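Local coordinates for protein alkaline phosphatase (Thermus thermophilus, PDB 7KWD) that probably removes phosphate groups from phosphorylated compounds, as a homodimeric metalloenzyme that binds zinc and magnesium, at residues Lys123-Ala127 with Ser151-Ser155; Gln337-Leu342 with Lys420-Ile426; Val375-Glu381 with Ala412-Arg416. All blocks are in the same frame, centred on the assembly; numbering follows the deposited sequence.

Interaction 1 (Lys123-Ala127 with Ser151-Ser155)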
loop_
_atom_site.group_PDB
_atom_site.type_symbol
_atom_site.label_atom_id
_atom_site.label_comp_id
_atom_site.label_asym_id
_atom_site.label_seq_id
_atom_site.Cartn_x
_atom_site.Cartn_y
_atom_site.Cartn_z
ATOM N N LYS A 123 27.821 14.017 -4.038
ATOM C CA LYS A 123 27.389 15.384 -4.279
ATOM C C LYS A 123 25.893 15.378 -4.461
ATOM O O LYS A 123 25.406 14.811 -5.455
ATOM C CB LYS A 123 28.071 15.954 -5.517
ATOM C CG LYS A 123 27.828 17.441 -5.750
ATOM C CD LYS A 123 28.674 17.853 -6.944
ATOM C CE LYS A 123 28.433 19.270 -7.387
ATOM N NZ LYS A 123 29.297 19.579 -8.579
ATOM N N PRO A 124 25.121 15.958 -3.551
ATOM C CA PRO A 124 23.664 15.909 -3.669
ATOM C C PRO A 124 23.127 17.043 -4.531
ATOM O O PRO A 124 23.761 18.087 -4.713
ATOM C CB PRO A 124 23.192 16.064 -2.211
ATOM C CG PRO A 124 24.285 16.897 -1.543
ATOM C CD PRO A 124 25.560 16.710 -2.346
ATOM N N PHE A 125 21.903 16.831 -5.007
ATOM C CA PHE A 125 21.407 17.587 -6.157
ATOM C C PHE A 125 21.268 19.070 -5.871
ATOM O O PHE A 125 21.533 19.897 -6.750
ATOM C CB PHE A 125 20.059 17.020 -6.645
ATOM C CG PHE A 125 19.638 17.610 -7.930
ATOM C CD1 PHE A 125 20.289 17.260 -9.092
ATOM C CD2 PHE A 125 18.662 18.592 -7.975
ATOM C CE1 PHE A 125 19.958 17.864 -10.299
ATOM C CE2 PHE A 125 18.322 19.189 -9.164
ATOM C CZ PHE A 125 18.987 18.830 -10.326
ATOM N N PHE A 126 20.816 19.456 -4.680
ATOM C CA PHE A 126 20.642 20.901 -4.495
ATOM C C PHE A 126 21.997 21.613 -4.366
ATOM O O PHE A 126 22.096 22.823 -4.627
ATOM C CB PHE A 126 19.772 21.200 -3.270
ATOM C CG PHE A 126 18.293 21.032 -3.507
ATOM C CD1 PHE A 126 17.811 20.440 -4.672
ATOM C CD2 PHE A 126 17.383 21.504 -2.578
ATOM C CE1 PHE A 126 16.430 20.318 -4.898
ATOM C CE2 PHE A 126 15.994 21.362 -2.787
ATOM C CZ PHE A 126 15.526 20.776 -3.943
ATOM N N ALA A 127 23.044 20.896 -3.958
ATOM C CA ALA A 127 24.380 21.481 -4.020
ATOM C C ALA A 127 24.793 21.732 -5.472
ATOM O O ALA A 127 25.294 22.814 -5.822
ATOM C CB ALA A 127 25.359 20.567 -3.278
ATOM N N SER A 151 19.784 15.785 3.314
ATOM C CA SER A 151 20.375 14.905 2.316
ATOM C C SER A 151 20.417 15.557 0.950
ATOM O O SER A 151 21.108 15.061 0.062
ATOM C CB SER A 151 19.583 13.606 2.224
ATOM O OG SER A 151 18.302 13.875 1.630
ATOM N N PHE A 152 19.667 16.652 0.752
ATOM C CA PHE A 152 19.678 17.316 -0.529
ATOM C C PHE A 152 20.796 18.325 -0.676
ATOM O O PHE A 152 21.098 18.705 -1.814
ATOM C CB PHE A 152 18.356 18.032 -0.805
ATOM C CG PHE A 152 17.317 17.136 -1.412
ATOM C CD1 PHE A 152 17.111 15.870 -0.910
ATOM C CD2 PHE A 152 16.584 17.544 -2.489
ATOM C CE1 PHE A 152 16.165 15.025 -1.468
ATOM C CE2 PHE A 152 15.649 16.709 -3.064
ATOM C CZ PHE A 152 15.428 15.463 -2.551
ATOM N N VAL A 153 21.423 18.762 0.426
ATOM C CA VAL A 153 22.364 19.876 0.389
ATOM C C VAL A 153 23.752 19.505 0.906
ATOM O O VAL A 153 24.748 20.038 0.405
ATOM C CB VAL A 153 21.821 21.095 1.163
ATOM C CG1 VAL A 153 20.741 21.722 0.375
ATOM C CG2 VAL A 153 21.311 20.644 2.511
ATOM N N ILE A 154 23.872 18.636 1.915
ATOM C CA ILE A 154 25.191 18.446 2.546
ATOM C C ILE A 154 25.498 16.976 2.807
ATOM O O ILE A 154 24.629 16.110 2.789
ATOM C CB ILE A 154 25.337 19.246 3.863
ATOM C CG1 ILE A 154 24.220 18.916 4.868
ATOM C CG2 ILE A 154 25.370 20.768 3.580
ATOM C CD1 ILE A 154 24.524 17.702 5.799
ATOM N N SER A 155 26.772 16.708 3.081
ATOM C CA SER A 155 27.244 15.357 3.337
ATOM C C SER A 155 27.694 15.217 4.782
ATOM O O SER A 155 28.406 16.078 5.312
ATOM C CB SER A 155 28.428 14.975 2.437
ATOM O OG SER A 155 28.819 13.646 2.780
#

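Interaction 2 (Gln337-Leu342 with Lys420-Ile426)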
loop_
_atom_site.group_PDB
_atom_site.type_symbol
_atom_site.label_atom_id
_atom_site.label_comp_id
_atom_site.label_asym_id
_atom_site.label_seq_id
_atom_site.Cartn_x
_atom_site.Cartn_y
_atom_site.Cartn_z
ATOM N N GLN A 337 -17.199 3.856 9.237
ATOM C CA GLN A 337 -17.331 4.484 10.554
ATOM C C GLN A 337 -15.989 4.977 11.067
ATOM O O GLN A 337 -15.907 6.033 11.704
ATOM C CB GLN A 337 -17.937 3.495 11.549
ATOM C CG GLN A 337 -19.402 3.172 11.311
ATOM C CD GLN A 337 -20.244 4.423 11.284
ATOM O OE1 GLN A 337 -20.329 5.145 12.273
ATOM N NE2 GLN A 337 -20.835 4.706 10.135
ATOM N N GLY A 338 -14.917 4.235 10.785
ATOM C CA GLY A 338 -13.607 4.651 11.260
ATOM C C GLY A 338 -13.187 6.011 10.747
ATOM O O GLY A 338 -12.409 6.710 11.393
ATOM N N VAL A 339 -13.659 6.383 9.562
ATOM C CA VAL A 339 -13.383 7.708 9.031
ATOM C C VAL A 339 -14.131 8.753 9.836
ATOM O O VAL A 339 -13.573 9.783 10.233
ATOM C CB VAL A 339 -13.765 7.753 7.538
ATOM C CG1 VAL A 339 -13.673 9.152 6.975
ATOM C CG2 VAL A 339 -12.855 6.761 6.709
ATOM N N ASP A 340 -15.427 8.526 10.063
ATOM C CA ASP A 340 -16.186 9.449 10.896
ATOM C C ASP A 340 -15.534 9.615 12.252
ATOM O O ASP A 340 -15.440 10.728 12.776
ATOM C CB ASP A 340 -17.610 8.957 11.084
ATOM C CG ASP A 340 -18.363 8.826 9.791
ATOM O OD1 ASP A 340 -18.059 9.576 8.834
ATOM O OD2 ASP A 340 -19.265 7.968 9.749
ATOM N N LEU A 341 -15.051 8.520 12.827
ATOM C CA LEU A 341 -14.515 8.521 14.188
ATOM C C LEU A 341 -13.206 9.297 14.317
ATOM O O LEU A 341 -12.728 9.495 15.439
ATOM C CB LEU A 341 -14.317 7.071 14.633
ATOM C CG LEU A 341 -15.316 6.317 15.506
ATOM C CD1 LEU A 341 -16.558 7.119 15.748
ATOM C CD2 LEU A 341 -15.656 4.954 14.966
ATOM N N LEU A 342 -12.622 9.753 13.210
ATOM C CA LEU A 342 -11.466 10.629 13.292
ATOM C C LEU A 342 -11.857 12.069 13.530
ATOM O O LEU A 342 -11.034 12.844 14.042
ATOM C CB LEU A 342 -10.625 10.537 12.012
ATOM C CG LEU A 342 -10.015 9.174 11.715
ATOM C CD1 LEU A 342 -8.918 9.262 10.640
ATOM C CD2 LEU A 342 -9.410 8.537 12.957
ATOM N N LYS A 420 -20.215 -2.774 14.632
ATOM C CA LYS A 420 -20.093 -1.393 14.182
ATOM C C LYS A 420 -18.971 -0.736 14.975
ATOM O O LYS A 420 -19.030 -0.711 16.207
ATOM C CB LYS A 420 -21.410 -0.654 14.366
ATOM C CG LYS A 420 -21.536 0.597 13.526
ATOM C CD LYS A 420 -22.972 1.118 13.573
ATOM C CE LYS A 420 -23.165 2.411 12.789
ATOM N NZ LYS A 420 -24.488 3.052 13.072
ATOM N N PRO A 421 -17.913 -0.252 14.320
ATOM C CA PRO A 421 -16.786 0.320 15.074
ATOM C C PRO A 421 -17.243 1.349 16.095
ATOM O O PRO A 421 -17.976 2.294 15.777
ATOM C CB PRO A 421 -15.906 0.948 13.980
ATOM C CG PRO A 421 -16.065 0.020 12.827
ATOM C CD PRO A 421 -17.544 -0.494 12.903
ATOM N N ASP A 422 -16.828 1.128 17.346
ATOM C CA ASP A 422 -16.948 2.131 18.394
ATOM C C ASP A 422 -15.723 3.016 18.470
ATOM O O ASP A 422 -15.797 4.124 19.013
ATOM C CB ASP A 422 -17.178 1.469 19.755
ATOM C CG ASP A 422 -16.091 0.453 20.126
ATOM O OD1 ASP A 422 -15.587 -0.287 19.238
ATOM O OD2 ASP A 422 -15.767 0.388 21.336
ATOM N N ARG A 423 -14.600 2.534 17.960
ATOM C CA ARG A 423 -13.365 3.289 17.807
ATOM C C ARG A 423 -12.821 2.977 16.428
ATOM O O ARG A 423 -13.217 1.977 15.807
ATOM C CB ARG A 423 -12.367 2.929 18.911
ATOM C CG ARG A 423 -13.018 2.862 20.289
ATOM C CD ARG A 423 -12.187 1.961 21.138
ATOM N NE ARG A 423 -12.466 2.119 22.554
ATOM C CZ ARG A 423 -11.878 1.386 23.489
ATOM N NH1 ARG A 423 -11.010 0.450 23.134
ATOM N NH2 ARG A 423 -12.162 1.580 24.768
ATOM N N PRO A 424 -11.932 3.811 15.897
ATOM C CA PRO A 424 -11.566 3.681 14.482
ATOM C C PRO A 424 -11.071 2.286 14.139
ATOM O O PRO A 424 -10.167 1.765 14.781
ATOM C CB PRO A 424 -10.464 4.732 14.300
ATOM C CG PRO A 424 -10.763 5.787 15.334
ATOM C CD PRO A 424 -11.290 4.986 16.533
ATOM N N ASN A 425 -11.694 1.683 13.108
ATOM C CA ASN A 425 -11.217 0.456 12.488
ATOM C C ASN A 425 -10.033 0.720 11.544
ATOM O O ASN A 425 -10.048 0.366 10.359
ATOM C CB ASN A 425 -12.356 -0.239 11.753
ATOM C CG ASN A 425 -13.107 0.681 10.821
ATOM O OD1 ASN A 425 -13.600 1.733 11.224
ATOM N ND2 ASN A 425 -13.196 0.285 9.555
ATOM N N ILE A 426 -8.979 1.308 12.115
ATOM C CA ILE A 426 -7.687 1.512 11.451
ATOM C C ILE A 426 -6.629 0.767 12.267
ATOM O O ILE A 426 -6.440 1.043 13.455
ATOM C CB ILE A 426 -7.332 3.007 11.333
ATOM C CG1 ILE A 426 -8.504 3.781 10.741
ATOM C CG2 ILE A 426 -6.089 3.205 10.457
ATOM C CD1 ILE A 426 -8.474 5.260 10.953
#

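Interaction 3 (Val375-Glu381 with Ala412-Arg416)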
loop_
_atom_site.group_PDB
_atom_site.type_symbol
_atom_site.label_atom_id
_atom_site.label_comp_id
_atom_site.label_asym_id
_atom_site.label_seq_id
_atom_site.Cartn_x
_atom_site.Cartn_y
_atom_site.Cartn_z
ATOM N N VAL A 375 -12.583 8.941 22.877
ATOM C CA VAL A 375 -12.579 7.514 23.178
ATOM C C VAL A 375 -12.812 7.339 24.676
ATOM O O VAL A 375 -12.259 8.093 25.486
ATOM C CB VAL A 375 -11.238 6.858 22.765
ATOM C CG1 VAL A 375 -11.015 5.502 23.460
ATOM C CG2 VAL A 375 -11.169 6.682 21.250
ATOM N N ASP A 376 -13.616 6.330 25.034
ATOM C CA ASP A 376 -13.934 5.999 26.429
ATOM C C ASP A 376 -13.242 4.680 26.745
ATOM O O ASP A 376 -13.750 3.606 26.417
ATOM C CB ASP A 376 -15.443 5.900 26.653
ATOM C CG ASP A 376 -16.137 7.246 26.538
ATOM O OD1 ASP A 376 -15.606 8.246 27.090
ATOM O OD2 ASP A 376 -17.208 7.310 25.886
ATOM N N LEU A 377 -12.072 4.774 27.366
ATOM C CA LEU A 377 -11.270 3.604 27.666
ATOM C C LEU A 377 -11.822 2.818 28.850
ATOM O O LEU A 377 -12.320 3.390 29.823
ATOM C CB LEU A 377 -9.839 4.036 27.980
ATOM C CG LEU A 377 -8.918 4.346 26.801
ATOM C CD1 LEU A 377 -7.533 4.726 27.349
ATOM C CD2 LEU A 377 -8.816 3.172 25.853
ATOM N N GLU A 378 -11.703 1.502 28.766
ATOM C CA GLU A 378 -11.888 0.642 29.908
ATOM C C GLU A 378 -10.713 0.791 30.872
ATOM O O GLU A 378 -9.602 1.182 30.489
ATOM C CB GLU A 378 -11.995 -0.817 29.462
ATOM C CG GLU A 378 -13.241 -1.173 28.669
ATOM C CD GLU A 378 -13.170 -2.585 28.103
ATOM O OE1 GLU A 378 -12.531 -3.439 28.753
ATOM O OE2 GLU A 378 -13.743 -2.848 27.014
ATOM N N ASP A 379 -10.969 0.431 32.141
ATOM C CA ASP A 379 -9.920 0.435 33.156
ATOM C C ASP A 379 -8.680 -0.312 32.681
ATOM O O ASP A 379 -7.563 0.197 32.776
ATOM C CB ASP A 379 -10.419 -0.202 34.459
ATOM C CG ASP A 379 -11.645 0.477 35.010
ATOM O OD1 ASP A 379 -12.496 -0.232 35.581
ATOM O OD2 ASP A 379 -11.752 1.714 34.884
ATOM N N ALA A 380 -8.846 -1.543 32.195
ATOM C CA ALA A 380 -7.659 -2.314 31.847
ATOM C C ALA A 380 -6.870 -1.660 30.718
ATOM O O ALA A 380 -5.662 -1.906 30.586
ATOM C CB ALA A 380 -8.029 -3.742 31.449
ATOM N N GLU A 381 -7.539 -0.866 29.879
ATOM C CA GLU A 381 -6.857 -0.229 28.756
ATOM C C GLU A 381 -6.060 0.965 29.251
ATOM O O GLU A 381 -4.885 1.123 28.906
ATOM C CB GLU A 381 -7.881 0.171 27.686
ATOM C CG GLU A 381 -8.583 -1.044 27.024
ATOM C CD GLU A 381 -9.739 -0.639 26.136
ATOM O OE1 GLU A 381 -10.411 0.363 26.473
ATOM O OE2 GLU A 381 -9.982 -1.328 25.112
ATOM N N ALA A 412 -4.555 0.345 22.952
ATOM C CA ALA A 412 -5.474 0.614 24.053
ATOM C C ALA A 412 -6.817 1.125 23.549
ATOM O O ALA A 412 -7.849 0.875 24.188
ATOM C CB ALA A 412 -4.825 1.604 25.026
ATOM N N MET A 413 -6.838 1.813 22.393
ATOM C CA MET A 413 -8.080 2.336 21.834
ATOM C C MET A 413 -8.528 1.557 20.600
ATOM O O MET A 413 -9.139 2.121 19.690
ATOM C CB MET A 413 -7.944 3.824 21.516
ATOM C CG MET A 413 -6.953 4.167 20.417
ATOM S SD MET A 413 -6.871 5.968 20.228
ATOM C CE MET A 413 -8.278 6.300 19.197
ATOM N N VAL A 414 -8.251 0.258 20.573
ATOM C CA VAL A 414 -8.673 -0.580 19.465
ATOM C C VAL A 414 -10.187 -0.707 19.459
ATOM O O VAL A 414 -10.850 -0.641 20.495
ATOM C CB VAL A 414 -7.986 -1.955 19.563
ATOM C CG1 VAL A 414 -8.429 -2.665 20.828
ATOM C CG2 VAL A 414 -8.294 -2.844 18.393
ATOM N N GLN A 415 -10.734 -0.861 18.261
ATOM C CA GLN A 415 -12.113 -1.268 18.057
ATOM C C GLN A 415 -12.468 -2.471 18.911
ATOM O O GLN A 415 -11.736 -3.467 18.949
ATOM C CB GLN A 415 -12.320 -1.614 16.576
ATOM C CG GLN A 415 -13.780 -1.853 16.132
ATOM C CD GLN A 415 -13.885 -2.598 14.800
ATOM O OE1 GLN A 415 -12.940 -2.619 13.999
ATOM N NE2 GLN A 415 -15.031 -3.220 14.561
ATOM N N ARG A 416 -13.606 -2.376 19.586
ATOM C CA ARG A 416 -14.145 -3.478 20.382
ATOM C C ARG A 416 -15.469 -4.007 19.844
ATOM O O ARG A 416 -15.754 -5.199 19.976
ATOM C CB ARG A 416 -14.363 -3.029 21.839
ATOM C CG ARG A 416 -13.134 -2.565 22.566
ATOM C CD ARG A 416 -13.530 -1.913 23.879
ATOM N NE ARG A 416 -14.286 -0.685 23.629
ATOM C CZ ARG A 416 -14.937 0.020 24.555
ATOM N NH1 ARG A 416 -14.949 -0.368 25.830
ATOM N NH2 ARG A 416 -15.577 1.125 24.199
#

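Interaction 1 (Lys123-Ala127 with Ser151-Ser155)
The rings of F126 and F152 form a T-shaped (edge-to-face) pair, with planes at 87° and centroids 5.0 Å apart. One face of F126 receives the rim of F152: atom CD2 of F152 stands over the ring centre, 3.6 Å above the F126 plane. V153 CG1 lies at the edge of the F126 ring and also packs against F126 CB, at 3.8 Å. At the edge of the F152 ring sit F126 CE1 and S151 OG, the latter hydrogen-bonded to T148 O. F126 holds its CG anti to its own carbonyl carbon (chi1 -79°), which brings its ring over the F152 rim.

Beside the rings, F126 N donates to F152 O at 3.0 Å with a bent N-H...O angle of 133°. P124, at the N-cap position of helix 125-131, presses its ring on the opposing backbone, with P124 CB 3.2 Å from S151 O and P124 CG 3.6 Å from V153 C. S103, on helix 95-104, supplies the hydroxyl bonded to S151 O.

The contact thus joins the start of helix 125-131 to the end of helix 147-153, the helix that carries the magnesium ligand T148. An early amide of one helix meets a late carbonyl of the other, so the partial charges of the two ends probably attract, in a buried contact whose other touches are largely made by ring and aliphatic carbons.

Interaction 2 (Gln337-Leu342 with Lys420-Ile426)
G338, in the short helix 337-340, lies against the inverse gamma turn centred on N425, which leads into strand 426-428. This is the tight part of the contact: G338 CA and P424 CA are only 3.9 Å apart, and N425 OD1 is 2.9 Å from G338 N. A CB modelled on G338 would fall within clashing distance of that oxygen, so the close approach depends on a residue without a side chain. N425 places CG between its backbone N and carbonyl carbon (chi1 51°), turning OD1 to the helix, while ND2 is hydrogen-bonded to Y326 O and S335 O; these bonds fix which end of the amide faces G338.

L341 extends the close packing over the loop backbone. Its CD2 is 3.6 Å from P421 O, and its CB meets P424 CG at 3.8 Å.

The solvent side is looser. The Q337 chain bends at chi2 and crosses the extended, exposed chain of K420 obliquely, with Q337 CD 3.9 Å from K420 CE. Next to it, Q337 CB touches P421 CB at 4.1 Å. With an alanine here in place of Q337, the CG-to-amide part is gone, and K420 would probably lose one neighbour along its methylenes and be freer to swing into solvent.

At the opposite, buried end, near I56 of helix 51-65, L342 and I426 reach toward each other tip to tip, L342 CD2 standing 4.0 Å from I426 CD1.

Interaction 3 (Val375-Glu381 with Ala412-Arg416)
E381 meets A412 mainly at the backbone oxygen of A412, as its side chain shows from CB to its tip. Its CB lies 3.6 Å from A412 O, the carbonyl that ends helix 406-412. CG remains alongside the same oxygen, and CD comes closer, to 3.1 Å from A412 O. With CG anti to the carbonyl carbon (chi1 -65°) and the chain extended beyond it, the carboxylate passes across A412 O instead of turning from it. At the tip, OE2 is 3.2 Å from A412 O, a proximity of two acceptors and hence no bond. That unfavourable pairing is probably offset by R423, which forms a salt bridge with OE1. OE1 also accepts from E378 N at 2.9 Å, with an N-H...O angle of 159°.

R416 comes to these carboxylates from the other segment. Its NH1 donates to E378 OE2 at 3.0 Å in a nearly straight salt bridge (167°); the oxygen uses its anti lone pair and lies almost in the guanidinium plane. R416 NE has its own carboxylate partner in D422, so two acidic residues share this one guanidinium.

On the buried side carbon dominates. V375 CG2 packs against M413 CE at 3.6 Å, their side chains crossing at about a right angle, and F369 of helix 362-373 backs M413. L377 CD2 sits tightly on the carbonyl oxygen A412 O, at 3.0 Å. Beyond, V414 and Q415 pack on R400 and V399 of the second subunit.

E378 is the N-cap residue of helix 379-391, and the bond from its N-H to the carboxylate of E381, three residues on, is the N3-to-N-cap half of a capping box.

Interaction 1 comes first in the chain and stands apart, its centre 42 Å from that of interaction 2 and 46 Å from that of interaction 3, across the centre of the chain. The other two are neighbours, centres 13 Å apart, and R423 of interaction 2 reaches into interaction 3, its NH1 2.9 Å from V414 O in a probable hydrogen bond. Interaction 1 joins two helices near the metal site. Away from the annotated sites, interaction 2 closes a helical, strand-free excursion at the start of strand 426-428, and interaction 3, nested within it and beside the second subunit, joins helix 379-391 to the loop after helix 406-412.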